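Local coordinates for protein ATP synthase subunit s, mitochondrial (Bos taurus, PDB 3E4G) that regulates mitochondrial ATP synthase, being needed for its proton conduction and blocking a proton leak, which facilitates energy-driven ATP synthesis, at residues V127-I132 against G151-E156. The protein carries 1 engineered substitution. Numbering follows the deposited sequence.
Sequences VTDKGI and GVKEKE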
loop_
_atom_site.group_PDB
_atom_site.type_symbol
_atom_site.label_atom_id
_atom_site.label_comp_id
_atom_site.label_asym_id
_atom_site.label_seq_id
_atom_site.Cartn_x
_atom_site.Cartn_y
_atom_site.Cartn_z
ATOM N N VAL A 127 9.342 5.689 8.213
ATOM C CA VAL A 127 8.372 6.704 7.809
ATOM C C VAL A 127 8.473 7.913 8.706
ATOM O O VAL A 127 8.564 7.829 9.919
ATOM C CB VAL A 127 6.941 6.066 7.879
ATOM C CG1 VAL A 127 5.877 7.146 7.717
ATOM C CG2 VAL A 127 6.831 4.958 6.832
ATOM N N THR A 128 8.432 9.082 8.068
ATOM C CA THR A 128 8.461 10.336 8.830
ATOM C C THR A 128 7.234 11.143 8.542
ATOM O O THR A 128 6.347 10.817 7.723
ATOM C CB THR A 128 9.758 11.181 8.498
ATOM O OG1 THR A 128 9.511 11.964 7.291
ATOM C CG2 THR A 128 10.989 10.352 8.405
ATOM N N ASP A 129 7.191 12.329 9.185
ATOM C CA ASP A 129 6.109 13.257 8.969
ATOM C C ASP A 129 5.901 13.541 7.489
ATOM O O ASP A 129 4.755 13.757 7.047
ATOM C CB ASP A 129 6.380 14.571 9.714
ATOM C CG ASP A 129 6.702 14.342 11.232
ATOM O OD1 ASP A 129 7.837 13.865 11.515
ATOM O OD2 ASP A 129 5.781 14.526 12.048
ATOM N N LYS A 130 6.961 13.629 6.710
ATOM C CA LYS A 130 6.832 13.935 5.268
ATOM C C LYS A 130 6.023 12.905 4.514
ATOM O O LYS A 130 5.182 13.223 3.661
ATOM C CB LYS A 130 8.228 14.039 4.629
ATOM C CG LYS A 130 8.327 14.454 3.243
ATOM C CD LYS A 130 9.788 14.724 2.830
ATOM C CE LYS A 130 10.440 13.476 2.585
ATOM N NZ LYS A 130 10.605 13.147 1.184
ATOM N N GLY A 131 6.274 11.631 4.778
ATOM C CA GLY A 131 5.532 10.595 4.104
ATOM C C GLY A 131 4.058 10.597 4.492
ATOM O O GLY A 131 3.183 10.353 3.672
ATOM N N ILE A 132 3.812 10.840 5.773
ATOM C CA ILE A 132 2.405 10.889 6.232
ATOM C C ILE A 132 1.677 12.018 5.573
ATOM O O ILE A 132 0.527 11.878 5.123
ATOM C CB ILE A 132 2.353 10.959 7.785
ATOM C CG1 ILE A 132 2.996 9.728 8.454
ATOM C CG2 ILE A 132 0.898 11.182 8.254
ATOM C CD1 ILE A 132 2.471 8.414 7.975
ATOM N N GLY A 151 9.815 7.780 13.513
ATOM C CA GLY A 151 10.227 8.863 12.651
ATOM C C GLY A 151 9.221 9.939 12.519
ATOM O O GLY A 151 9.499 10.988 11.911
ATOM N N VAL A 152 7.970 9.767 13.011
ATOM C CA VAL A 152 6.970 10.770 12.940
ATOM C C VAL A 152 7.079 11.566 14.255
ATOM O O VAL A 152 6.685 11.125 15.345
ATOM C CB VAL A 152 5.555 10.177 12.786
ATOM C CG1 VAL A 152 4.481 11.304 12.922
ATOM C CG2 VAL A 152 5.480 9.501 11.407
ATOM N N LYS A 153 7.728 12.725 14.158
ATOM C CA LYS A 153 8.146 13.493 15.355
ATOM C C LYS A 153 7.202 14.563 15.771
ATOM O O LYS A 153 7.337 15.113 16.858
ATOM C CB LYS A 153 9.515 14.094 15.119
ATOM C CG LYS A 153 10.596 13.185 14.819
ATOM C CD LYS A 153 10.884 12.083 15.909
ATOM C CE LYS A 153 12.196 11.378 15.545
ATOM N NZ LYS A 153 12.474 10.197 16.485
ATOM N N GLU A 154 6.252 14.924 14.935
ATOM C CA GLU A 154 5.391 16.075 15.206
ATOM C C GLU A 154 3.920 15.681 15.051
ATOM O O GLU A 154 3.198 16.215 14.202
ATOM C CB GLU A 154 5.772 17.202 14.280
ATOM C CG GLU A 154 7.212 17.678 14.446
ATOM C CD GLU A 154 7.447 18.386 15.757
ATOM O OE1 GLU A 154 6.430 18.832 16.399
ATOM O OE2 GLU A 154 8.675 18.491 16.142
ATOM N N LYS A 155 3.460 14.744 15.830
ATOM C CA LYS A 155 2.086 14.193 15.636
ATOM C C LYS A 155 0.983 15.271 15.741
ATOM O O LYS A 155 -0.049 15.179 15.090
ATOM C CB LYS A 155 1.768 13.000 16.575
ATOM C CG LYS A 155 1.847 13.361 18.060
ATOM C CD LYS A 155 1.722 12.136 18.903
ATOM C CE LYS A 155 1.941 12.480 20.417
ATOM N NZ LYS A 155 1.673 11.307 21.362
ATOM N N GLU A 156 1.180 16.334 16.482
ATOM C CA GLU A 156 0.170 17.374 16.640
ATOM C C GLU A 156 -0.011 18.167 15.366
ATOM O O GLU A 156 -1.127 18.554 14.956
ATOM C CB GLU A 156 0.603 18.373 17.729
ATOM C CG GLU A 156 0.790 17.705 19.093
ATOM C CD GLU A 156 2.118 16.902 19.362
ATOM O OE1 GLU A 156 2.125 16.288 20.446
ATOM O OE2 GLU A 156 3.116 16.823 18.559
HETATM O O HOH W 1 8.750 5.836 11.747
HETATM O O HOH W 2 4.115 16.541 11.359
#
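The carboxylate of Asp129, in the first turn of helix 129-134, reaches across to two consecutive peptide N-H groups that precede helix 155-165. Its CG stands anti to its own carbonyl carbon (chi1 -53°), which carries the group over to the neighbouring loop. OD1 accepts from Lys153 N at 2.9 Å in a nearly straight bond (164°), and OD2 accepts from Glu154 N at 3.0 Å in a more bent one. Both oxygens use their syn lone pairs, so the two bonds grip the carboxylate like a fork and fix its rotation. A water bridges OD2 to Glu154 O, giving OD2 a second donor, and these donors would probably help to stabilise the negative charge. An alanine here would remove both acceptors and would probably leave the 153-154 turn less firmly tied to the start of helix 129-134. Val152 splits its branches: CG1, anti to its backbone N, lies against the carboxylate, 3.6 Å from Asp129 OD2, whereas CG2 makes the apolar contact, 3.9 Å from Ile132 CG1, the two side chains crossing at about a right angle. Ile158 of helix 155-165 touches both of them. Gly151 suits its place because a CB would clash with Val127 O; its CA packs 3.4 Å from that oxygen, and a water links Val127 O to Gly151 N. Thr128, hydrogen-bonded to Asp100, N-caps helix 129-134, its short hydroxyl side chain accepting from Lys130 N. Segment 127-132 lies in LRR 4 and 151-156 follows it, a pairing of loop-to-helix turns consistent with successive coils of a leucine-rich repeat solenoid.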